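Local coordinates for protein ARF-like GTPase (Chlamydomonas reinhardtii, PDB 4M9Q) that is an ARF-like small GTPase of the P-loop NTPase class, here holding phosphoaminophosphonic acid-guanylate ester beside a magnesium ion, at residues R3-K17 with Y48-R62. Residues are numbered along the deposited sequence; the frame is centred on the assembly and turned at random.
Sequences RKITIALLGLDNAGK and YKIEVFDLGGGKNIR. With GNP (phosphoaminophosphonic acid-guanylate ester), chain D.
Ile-7 meets Ile-50 where strands 3-10 and 48-55 run parallel in the central sheet of this small-GTPase fold. CD1 of Ile-7 lies 3.3 Å from CG2 of Ile-50, and Ile-5, Leu-9 and Val-52 share their face; such branched and apolar residues suit a layer partly covered by helix 157-190. At the start of the two strands the ring of Tyr-48 takes CB of Arg-3 and CG1 of Ile-5 obliquely, while its hydroxyl reaches Asp-170. On the other face chi1 of -58° sets OG1 of Thr-6 beside the backbone N and leaves CG2 to touch the edge of the Phe-53 ring in plane, 3.5 Å from CE1. The same torsion sets OG1 alongside Glu-51, whose OE2 pairs with NZ of Lys-4 in a long salt bridge of 3.5 Å.

Beyond the strands, the P-loop and the loop at Gly-56 to Gly-58 close on the ligand. Lys-17 bends at chi3 and chi4 to bring NZ 2.6 Å from O2G of GNP and 2.9 Å from its O2B; NZ also donates to Gly-11 O from above the carbonyl plane. Gly-57, lacking a side chain, fits tightly against Gly-11 O and gives its N to O2G. Leu-12 CD2 sits over the centre of one face of the Arg-62 guanidinium; at its edge Asp-13 OD1 forms a salt bridge with NH2, while OD2 pairs with Arg-86. In that guanidinium plane, NE and NH2 of Arg-62 both grip Gly-57 O, at 2.9 and 2.8 Å.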
ATOM      1  N   ARG A   3     -16.699  -5.353  10.297  1.00 53.02           N
ATOM      2  CA  ARG A   3     -16.179  -4.082   9.921  1.00 53.92           C
ATOM      3  C   ARG A   3     -15.315  -4.215   8.705  1.00 48.09           C
ATOM      4  O   ARG A   3     -14.647  -5.230   8.553  1.00 42.02           O
ATOM      5  CB  ARG A   3     -15.259  -3.603  11.015  1.00 59.67           C
ATOM      6  CG  ARG A   3     -15.457  -4.237  12.371  1.00 66.38           C
ATOM      7  CD  ARG A   3     -16.136  -3.285  13.319  1.00 77.80           C
ATOM      8  NE  ARG A   3     -15.563  -3.340  14.671  1.00 84.90           N
ATOM      9  CZ  ARG A   3     -14.884  -2.348  15.253  1.00 86.83           C
ATOM     10  NH1 ARG A   3     -14.668  -1.208  14.619  1.00 88.63           N
ATOM     11  NH2 ARG A   3     -14.421  -2.495  16.482  1.00 85.46           N
ATOM     12  N   LYS A   4     -15.291  -3.156   7.889  1.00 51.38           N
ATOM     13  CA  LYS A   4     -14.556  -3.126   6.628  1.00 51.74           C
ATOM     14  C   LYS A   4     -13.503  -2.040   6.676  1.00 48.11           C
ATOM     15  O   LYS A   4     -13.810  -0.909   7.021  1.00 48.63           O
ATOM     16  CB  LYS A   4     -15.511  -2.854   5.467  1.00 60.88           C
ATOM     17  CG  LYS A   4     -14.807  -2.627   4.104  1.00 70.38           C
ATOM     18  CD  LYS A   4     -15.114  -3.699   3.052  1.00 74.25           C
ATOM     19  CE  LYS A   4     -15.679  -3.050   1.779  1.00 81.55           C
ATOM     20  NZ  LYS A   4     -16.054  -4.014   0.702  1.00 84.14           N
ATOM     21  N   ILE A   5     -12.263  -2.406   6.349  1.00 45.10           N
ATOM     22  CA  ILE A   5     -11.142  -1.487   6.104  1.00 42.53           C
ATOM     23  C   ILE A   5     -10.898  -1.487   4.615  1.00 42.14           C
ATOM     24  O   ILE A   5     -10.984  -2.527   4.002  1.00 45.01           O
ATOM     25  CB  ILE A   5      -9.810  -2.048   6.668  1.00 42.25           C
ATOM     26  CG1 ILE A   5      -9.684  -1.808   8.151  1.00 47.20           C
ATOM     27  CG2 ILE A   5      -8.584  -1.332   6.126  1.00 37.78           C
ATOM     28  CD1 ILE A   5      -8.248  -1.999   8.553  1.00 45.35           C
ATOM     29  N   THR A   6     -10.484  -0.369   4.041  1.00 38.89           N
ATOM     30  CA  THR A   6     -10.086  -0.340   2.665  1.00 37.14           C
ATOM     31  C   THR A   6      -8.615   0.130   2.645  1.00 37.56           C
ATOM     32  O   THR A   6      -8.228   1.040   3.397  1.00 39.45           O
ATOM     33  CB  THR A   6     -10.996   0.613   1.862  1.00 38.45           C
ATOM     34  OG1 THR A   6     -12.349   0.175   1.985  1.00 42.15           O
ATOM     35  CG2 THR A   6     -10.623   0.672   0.364  1.00 35.44           C
ATOM     36  N   ILE A   7      -7.819  -0.488   1.781  1.00 33.75           N
ATOM     37  CA  ILE A   7      -6.414  -0.226   1.706  1.00 34.99           C
ATOM     38  C   ILE A   7      -6.024  -0.055   0.261  1.00 33.36           C
ATOM     39  O   ILE A   7      -6.508  -0.792  -0.587  1.00 33.99           O
ATOM     40  CB  ILE A   7      -5.658  -1.423   2.251  1.00 37.99           C
ATOM     41  CG1 ILE A   7      -5.693  -1.434   3.749  1.00 39.60           C
ATOM     42  CG2 ILE A   7      -4.205  -1.401   1.890  1.00 40.80           C
ATOM     43  CD1 ILE A   7      -5.185  -2.790   4.215  1.00 44.60           C
ATOM     44  N   ALA A   8      -5.153   0.911  -0.025  1.00 32.40           N
ATOM     45  CA  ALA A   8      -4.588   1.065  -1.398  1.00 32.08           C
ATOM     46  C   ALA A   8      -3.210   0.542  -1.368  1.00 29.35           C
ATOM     47  O   ALA A   8      -2.446   0.859  -0.485  1.00 28.67           O
ATOM     48  CB  ALA A   8      -4.556   2.525  -1.831  1.00 33.16           C
ATOM     49  N   LEU A   9      -2.862  -0.254  -2.364  0.50 30.11           N
ATOM     50  CA  LEU A   9      -1.507  -0.865  -2.478  0.50 28.54           C
ATOM     51  C   LEU A   9      -0.778  -0.028  -3.509  0.50 29.23           C
ATOM     52  O   LEU A   9      -1.122  -0.056  -4.686  0.50 30.39           O
ATOM     53  CB  LEU A   9      -1.682  -2.307  -2.934  0.50 28.24           C
ATOM     54  CG  LEU A   9      -0.658  -3.431  -2.859  0.50 28.31           C
ATOM     55  CD1 LEU A   9       0.229  -3.351  -1.629  0.50 26.57           C
ATOM     56  CD2 LEU A   9      -1.368  -4.780  -2.964  0.50 26.33           C
ATOM     57  N   LEU A  10       0.172   0.776  -3.061  1.00 28.62           N
ATOM     58  CA  LEU A  10       0.808   1.747  -3.905  1.00 30.71           C
ATOM     59  C   LEU A  10       2.308   1.494  -3.920  1.00 31.95           C
ATOM     60  O   LEU A  10       2.811   0.643  -3.188  1.00 27.84           O
ATOM     61  CB  LEU A  10       0.538   3.147  -3.349  1.00 33.89           C
ATOM     62  CG  LEU A  10      -0.926   3.591  -3.172  1.00 33.01           C
ATOM     63  CD1 LEU A  10      -0.912   5.000  -2.622  1.00 33.73           C
ATOM     64  CD2 LEU A  10      -1.676   3.493  -4.472  1.00 30.45           C
ATOM     65  N   GLY A  11       3.009   2.237  -4.774  1.00 34.08           N
ATOM     66  CA  GLY A  11       4.450   2.058  -4.987  1.00 33.20           C
ATOM     67  C   GLY A  11       4.764   2.107  -6.469  1.00 33.08           C
ATOM     68  O   GLY A  11       3.883   1.947  -7.273  1.00 31.32           O
ATOM     69  N   LEU A  12       6.033   2.288  -6.821  1.00 34.89           N
ATOM     70  CA  LEU A  12       6.413   2.503  -8.216  1.00 36.52           C
ATOM     71  C   LEU A  12       6.176   1.223  -9.005  1.00 37.11           C
ATOM     72  O   LEU A  12       6.088   0.115  -8.440  1.00 34.72           O
ATOM     73  CB  LEU A  12       7.896   2.867  -8.333  1.00 36.75           C
ATOM     74  CG  LEU A  12       8.424   4.128  -7.657  1.00 37.46           C
ATOM     75  CD1 LEU A  12       9.915   4.288  -7.945  1.00 34.17           C
ATOM     76  CD2 LEU A  12       7.642   5.385  -8.055  1.00 38.56           C
ATOM     77  N   ASP A  13       6.110   1.374 -10.319  1.00 37.67           N
ATOM     78  CA  ASP A  13       6.065   0.222 -11.176  1.00 39.30           C
ATOM     79  C   ASP A  13       7.278  -0.658 -10.858  1.00 39.11           C
ATOM     80  O   ASP A  13       8.343  -0.180 -10.514  1.00 40.20           O
ATOM     81  CB  ASP A  13       6.052   0.634 -12.638  1.00 44.17           C
ATOM     82  CG  ASP A  13       7.282   1.394 -13.035  1.00 46.74           C
ATOM     83  OD1 ASP A  13       7.387   2.575 -12.632  1.00 49.76           O
ATOM     84  OD2 ASP A  13       8.150   0.821 -13.742  1.00 48.56           O
ATOM     85  N   ASN A  14       7.058  -1.959 -10.901  1.00 37.58           N
ATOM     86  CA  ASN A  14       8.081  -2.956 -10.696  1.00 37.29           C
ATOM     87  C   ASN A  14       8.421  -3.250  -9.228  1.00 34.30           C
ATOM     88  O   ASN A  14       9.237  -4.128  -8.931  1.00 32.80           O
ATOM     89  CB  ASN A  14       9.347  -2.609 -11.503  1.00 39.47           C
ATOM     90  CG  ASN A  14      10.183  -3.837 -11.818  1.00 41.27           C
ATOM     91  OD1 ASN A  14       9.669  -4.802 -12.385  1.00 42.72           O
ATOM     92  ND2 ASN A  14      11.470  -3.819 -11.436  1.00 39.77           N
ATOM     93  N   ALA A  15       7.751  -2.572  -8.305  1.00 31.61           N
ATOM     94  CA  ALA A  15       8.075  -2.713  -6.892  1.00 28.72           C
ATOM     95  C   ALA A  15       7.680  -4.108  -6.372  1.00 29.31           C
ATOM     96  O   ALA A  15       8.385  -4.696  -5.480  1.00 25.30           O
ATOM     97  CB  ALA A  15       7.384  -1.635  -6.091  1.00 26.89           C
ATOM     98  N   GLY A  16       6.576  -4.620  -6.937  1.00 29.93           N
ATOM     99  CA  GLY A  16       6.073  -5.950  -6.599  1.00 31.30           C
ATOM    100  C   GLY A  16       4.717  -6.002  -5.952  1.00 30.98           C
ATOM    101  O   GLY A  16       4.445  -6.969  -5.250  1.00 29.41           O
ATOM    102  N   LYS A  17       3.861  -5.010  -6.238  1.00 31.36           N
ATOM    103  CA  LYS A  17       2.565  -4.858  -5.576  1.00 29.73           C
ATOM    104  C   LYS A  17       1.654  -5.999  -5.978  1.00 32.87           C
ATOM    105  O   LYS A  17       1.080  -6.690  -5.129  1.00 34.35           O
ATOM    106  CB  LYS A  17       1.899  -3.568  -5.990  1.00 28.88           C
ATOM    107  CG  LYS A  17       2.708  -2.333  -5.708  1.00 29.80           C
ATOM    108  CD  LYS A  17       2.010  -1.045  -6.163  1.00 30.87           C
ATOM    109  CE  LYS A  17       2.033  -0.897  -7.679  1.00 32.85           C
ATOM    110  NZ  LYS A  17       3.393  -0.615  -8.195  1.00 34.96           N
ATOM    111  N   TYR A  48     -11.538  -7.815  10.840  1.00 40.94           N
ATOM    112  CA  TYR A  48     -11.792  -6.952   9.685  1.00 37.67           C
ATOM    113  C   TYR A  48     -11.844  -7.655   8.328  1.00 36.83           C
ATOM    114  O   TYR A  48     -11.102  -8.587   8.053  1.00 35.01           O
ATOM    115  CB  TYR A  48     -10.688  -5.922   9.623  1.00 34.73           C
ATOM    116  CG  TYR A  48     -10.756  -4.927  10.724  1.00 34.62           C
ATOM    117  CD1 TYR A  48     -10.079  -5.122  11.897  1.00 34.73           C
ATOM    118  CD2 TYR A  48     -11.563  -3.821  10.615  1.00 35.15           C
ATOM    119  CE1 TYR A  48     -10.176  -4.217  12.939  1.00 35.90           C
ATOM    120  CE2 TYR A  48     -11.681  -2.924  11.650  1.00 35.78           C
ATOM    121  CZ  TYR A  48     -10.970  -3.125  12.798  1.00 36.57           C
ATOM    122  OH  TYR A  48     -11.080  -2.266  13.849  1.00 40.09           O
ATOM    123  N   LYS A  49     -12.757  -7.187   7.505  1.00 39.27           N
ATOM    124  CA  LYS A  49     -12.802  -7.528   6.098  1.00 41.85           C
ATOM    125  C   LYS A  49     -11.990  -6.410   5.458  1.00 38.83           C
ATOM    126  O   LYS A  49     -12.267  -5.262   5.722  1.00 40.55           O
ATOM    127  CB  LYS A  49     -14.254  -7.530   5.605  1.00 45.96           C
ATOM    128  CG  LYS A  49     -14.496  -8.403   4.382  1.00 51.56           C
ATOM    129  CD  LYS A  49     -15.981  -8.425   3.948  1.00 57.60           C
ATOM    130  CE  LYS A  49     -16.117  -8.778   2.460  1.00 61.80           C
ATOM    131  NZ  LYS A  49     -17.497  -8.725   1.894  1.00 66.85           N
ATOM    132  N   ILE A  50     -10.967  -6.735   4.678  1.00 37.31           N
ATOM    133  CA  ILE A  50     -10.070  -5.723   4.097  1.00 37.57           C
ATOM    134  C   ILE A  50     -10.186  -5.761   2.586  1.00 39.17           C
ATOM    135  O   ILE A  50      -9.873  -6.772   1.963  1.00 41.11           O
ATOM    136  CB  ILE A  50      -8.613  -5.972   4.540  1.00 36.13           C
ATOM    137  CG1 ILE A  50      -8.524  -5.859   6.078  1.00 37.08           C
ATOM    138  CG2 ILE A  50      -7.708  -4.926   3.974  1.00 34.32           C
ATOM    139  CD1 ILE A  50      -7.517  -6.756   6.680  1.00 35.51           C
ATOM    140  N   GLU A  51     -10.675  -4.665   2.019  1.00 39.93           N
ATOM    141  CA  GLU A  51     -10.682  -4.436   0.604  1.00 40.90           C
ATOM    142  C   GLU A  51      -9.338  -3.840   0.176  1.00 39.01           C
ATOM    143  O   GLU A  51      -8.957  -2.759   0.663  1.00 34.90           O
ATOM    144  CB  GLU A  51     -11.791  -3.479   0.296  1.00 47.22           C
ATOM    145  CG  GLU A  51     -12.225  -3.471  -1.161  1.00 56.16           C
ATOM    146  CD  GLU A  51     -13.465  -2.569  -1.401  1.00 70.41           C
ATOM    147  OE1 GLU A  51     -13.595  -1.442  -0.818  1.00 74.41           O
ATOM    148  OE2 GLU A  51     -14.342  -2.998  -2.180  1.00 79.82           O
ATOM    149  N   VAL A  52      -8.618  -4.549  -0.703  1.00 35.59           N
ATOM    150  CA  VAL A  52      -7.338  -4.080  -1.193  1.00 35.77           C
ATOM    151  C   VAL A  52      -7.368  -3.672  -2.662  1.00 35.49           C
ATOM    152  O   VAL A  52      -7.707  -4.451  -3.506  1.00 37.84           O
ATOM    153  CB  VAL A  52      -6.256  -5.148  -1.034  1.00 35.68           C
ATOM    154  CG1 VAL A  52      -4.895  -4.544  -1.292  1.00 32.89           C
ATOM    155  CG2 VAL A  52      -6.316  -5.729   0.362  1.00 36.91           C
ATOM    156  N   PHE A  53      -7.009  -2.435  -2.950  1.00 36.73           N
ATOM    157  CA  PHE A  53      -6.902  -1.936  -4.322  1.00 36.18           C
ATOM    158  C   PHE A  53      -5.420  -1.894  -4.766  1.00 33.77           C
ATOM    159  O   PHE A  53      -4.635  -1.135  -4.240  1.00 32.77           O
ATOM    160  CB  PHE A  53      -7.515  -0.569  -4.395  1.00 37.25           C
ATOM    161  CG  PHE A  53      -9.011  -0.581  -4.281  1.00 43.45           C
ATOM    162  CD1 PHE A  53      -9.651  -0.115  -3.134  1.00 43.01           C
ATOM    163  CD2 PHE A  53      -9.797  -1.032  -5.346  1.00 48.10           C
ATOM    164  CE1 PHE A  53     -11.023  -0.089  -3.058  1.00 46.04           C
ATOM    165  CE2 PHE A  53     -11.197  -1.040  -5.244  1.00 49.41           C
ATOM    166  CZ  PHE A  53     -11.810  -0.569  -4.091  1.00 46.21           C
ATOM    167  N   ASP A  54      -5.063  -2.747  -5.707  1.00 32.41           N
ATOM    168  CA  ASP A  54      -3.722  -2.798  -6.238  1.00 33.01           C
ATOM    169  C   ASP A  54      -3.672  -1.914  -7.484  1.00 33.84           C
ATOM    170  O   ASP A  54      -4.198  -2.274  -8.510  1.00 37.71           O
ATOM    171  CB  ASP A  54      -3.371  -4.254  -6.538  1.00 34.46           C
ATOM    172  CG  ASP A  54      -2.165  -4.403  -7.466  1.00 37.03           C
ATOM    173  OD1 ASP A  54      -1.256  -3.539  -7.463  1.00 37.65           O
ATOM    174  OD2 ASP A  54      -2.117  -5.407  -8.209  1.00 41.22           O
ATOM    175  N   LEU A  55      -3.097  -0.732  -7.373  1.00 33.94           N
ATOM    176  CA  LEU A  55      -3.085   0.227  -8.451  1.00 38.10           C
ATOM    177  C   LEU A  55      -1.790   0.118  -9.217  1.00 38.50           C
ATOM    178  O   LEU A  55      -0.741  -0.118  -8.627  1.00 40.66           O
ATOM    179  CB  LEU A  55      -3.189   1.632  -7.881  1.00 41.11           C
ATOM    180  CG  LEU A  55      -4.588   2.132  -7.524  1.00 46.33           C
ATOM    181  CD1 LEU A  55      -5.622   1.005  -7.386  1.00 48.96           C
ATOM    182  CD2 LEU A  55      -4.561   3.013  -6.295  1.00 43.10           C
ATOM    183  N   GLY A  56      -1.837   0.337 -10.516  1.00 39.68           N
ATOM    184  CA  GLY A  56      -0.611   0.367 -11.309  1.00 40.38           C
ATOM    185  C   GLY A  56       0.299   1.479 -10.855  1.00 39.97           C
ATOM    186  O   GLY A  56      -0.191   2.527 -10.436  1.00 41.49           O
ATOM    187  N   GLY A  57       1.617   1.262 -10.953  1.00 38.27           N
ATOM    188  CA  GLY A  57       2.581   2.260 -10.570  1.00 36.79           C
ATOM    189  C   GLY A  57       3.333   2.958 -11.678  1.00 39.72           C
ATOM    190  O   GLY A  57       4.128   3.828 -11.394  1.00 41.73           O
ATOM    191  N   GLY A  58       3.114   2.606 -12.939  1.00 43.80           N
ATOM    192  CA  GLY A  58       3.755   3.294 -14.055  1.00 45.43           C
ATOM    193  C   GLY A  58       3.502   4.779 -14.023  1.00 50.22           C
ATOM    194  O   GLY A  58       2.447   5.212 -13.559  1.00 50.73           O
ATOM    195  N   LYS A  59       4.450   5.561 -14.543  1.00 59.20           N
ATOM    196  CA  LYS A  59       4.356   7.046 -14.559  1.00 65.69           C
ATOM    197  C   LYS A  59       3.127   7.597 -15.192  1.00 63.21           C
ATOM    198  O   LYS A  59       2.575   8.572 -14.702  1.00 62.68           O
ATOM    199  CB  LYS A  59       5.552   7.686 -15.259  1.00 75.90           C
ATOM    200  CG  LYS A  59       6.718   7.778 -14.288  1.00 87.74           C
ATOM    201  CD  LYS A  59       7.828   8.720 -14.721  1.00 97.16           C
ATOM    202  CE  LYS A  59       8.777   8.045 -15.711  1.00104.19           C
ATOM    203  NZ  LYS A  59      10.170   7.917 -15.199  1.00103.06           N
ATOM    204  N   ASN A  60       2.654   6.964 -16.267  0.50 63.00           N
ATOM    205  CA  ASN A  60       1.370   7.353 -16.898  0.50 65.30           C
ATOM    206  C   ASN A  60       0.072   6.785 -16.196  0.50 63.93           C
ATOM    207  O   ASN A  60      -1.047   7.120 -16.601  0.50 66.68           O
ATOM    208  CB  ASN A  60       1.341   6.995 -18.414  0.50 66.73           C
ATOM    209  CG  ASN A  60       2.693   7.191 -19.129  0.50 66.81           C
ATOM    210  OD1 ASN A  60       3.064   6.371 -19.972  0.50 65.05           O
ATOM    211  ND2 ASN A  60       3.417   8.273 -18.810  0.50 65.39           N
ATOM    212  N   ILE A  61       0.208   5.928 -15.179  0.50 58.96           N
ATOM    213  CA  ILE A  61      -0.962   5.502 -14.388  0.50 56.44           C
ATOM    214  C   ILE A  61      -1.066   6.227 -13.030  0.50 56.58           C
ATOM    215  O   ILE A  61      -2.171   6.363 -12.497  0.50 55.13           O
ATOM    216  CB  ILE A  61      -0.983   3.968 -14.137  0.50 53.39           C
ATOM    217  CG1 ILE A  61      -2.048   3.253 -14.986  0.50 55.54           C
ATOM    218  CG2 ILE A  61      -1.322   3.660 -12.689  0.50 50.07           C
ATOM    219  CD1 ILE A  61      -3.494   3.415 -14.505  0.50 54.01           C
ATOM    220  N   ARG A  62       0.074   6.697 -12.492  1.00 58.31           N
ATOM    221  CA  ARG A  62       0.218   7.201 -11.080  1.00 57.45           C
ATOM    222  C   ARG A  62      -0.808   8.280 -10.629  1.00 56.92           C
ATOM    223  O   ARG A  62      -1.147   8.406  -9.449  1.00 57.61           O
ATOM    224  CB  ARG A  62       1.634   7.815 -10.949  1.00 62.89           C
ATOM    225  CG  ARG A  62       2.434   7.468  -9.701  1.00 61.56           C
ATOM    226  CD  ARG A  62       3.917   7.736  -9.938  1.00 62.36           C
ATOM    227  NE  ARG A  62       4.589   6.631 -10.634  1.00 64.03           N
ATOM    228  CZ  ARG A  62       5.869   6.626 -11.026  1.00 63.57           C
ATOM    229  NH1 ARG A  62       6.651   7.690 -10.835  1.00 63.02           N
ATOM    230  NH2 ARG A  62       6.366   5.551 -11.633  1.00 60.41           N
TER
HETATM  231  PG  GNP D 301       3.044  -2.308 -11.759  1.00 34.29           P
HETATM  232  O1G GNP D 301       1.748  -3.270 -11.891  1.00 36.53           O
HETATM  233  O2G GNP D 301       2.854  -1.244 -10.622  1.00 36.00           O
HETATM  234  O3G GNP D 301       3.336  -1.754 -13.165  1.00 40.23           O
HETATM  235  N3B GNP D 301       4.308  -3.280 -11.173  1.00 32.68           N
HETATM  236  PB  GNP D 301       4.023  -4.187  -9.776  1.00 29.89           P
HETATM  237  O1B GNP D 301       2.503  -4.724  -9.680  1.00 29.23           O
HETATM  238  O2B GNP D 301       4.418  -3.311  -8.619  1.00 29.08           O
HETATM  239  O3A GNP D 301       5.090  -5.351  -9.951  1.00 32.94           O
HETATM  240  PA  GNP D 301       4.827  -6.916 -10.056  1.00 34.67           P
HETATM  241  O1A GNP D 301       4.215  -7.020 -11.399  1.00 37.88           O
HETATM  242  O2A GNP D 301       4.129  -7.340  -8.812  1.00 31.68           O
HETATM  243  O5' GNP D 301       6.347  -7.406 -10.032  1.00 34.61           O
HETATM  244  C5' GNP D 301       7.305  -6.791 -10.927  1.00 36.04           C
HETATM  245  C4' GNP D 301       8.444  -7.788 -11.268  1.00 36.68           C
HETATM  246  O4' GNP D 301       9.117  -8.071 -10.032  1.00 35.44           O
HETATM  247  C3' GNP D 301       7.960  -9.161 -11.711  1.00 37.61           C
HETATM  248  O3' GNP D 301       8.951  -9.886 -12.438  1.00 42.29           O
HETATM  249  C2' GNP D 301       7.843  -9.928 -10.439  1.00 36.14           C
HETATM  250  O2' GNP D 301       7.946 -11.315 -10.573  1.00 36.51           O
HETATM  251  C1' GNP D 301       9.066  -9.450  -9.719  1.00 35.78           C
HETATM  252  N9  GNP D 301       9.065  -9.626  -8.265  1.00 35.21           N
HETATM  253  C8  GNP D 301       8.071  -9.271  -7.452  1.00 34.66           C
HETATM  254  N7  GNP D 301       8.403  -9.499  -6.174  1.00 33.64           N
HETATM  255  C5  GNP D 301       9.629 -10.031  -6.165  1.00 34.83           C
HETATM  256  C6  GNP D 301      10.525 -10.519  -5.102  1.00 35.37           C
HETATM  257  O6  GNP D 301      10.193 -10.495  -3.902  1.00 34.49           O
HETATM  258  N1  GNP D 301      11.704 -10.970  -5.472  1.00 39.16           N
HETATM  259  C2  GNP D 301      12.108 -11.010  -6.780  1.00 39.52           C
HETATM  260  N2  GNP D 301      13.323 -11.509  -7.024  1.00 40.67           N
HETATM  261  N3  GNP D 301      11.344 -10.583  -7.820  1.00 39.10           N
HETATM  262  C4  GNP D 301      10.078 -10.117  -7.551  1.00 36.66           C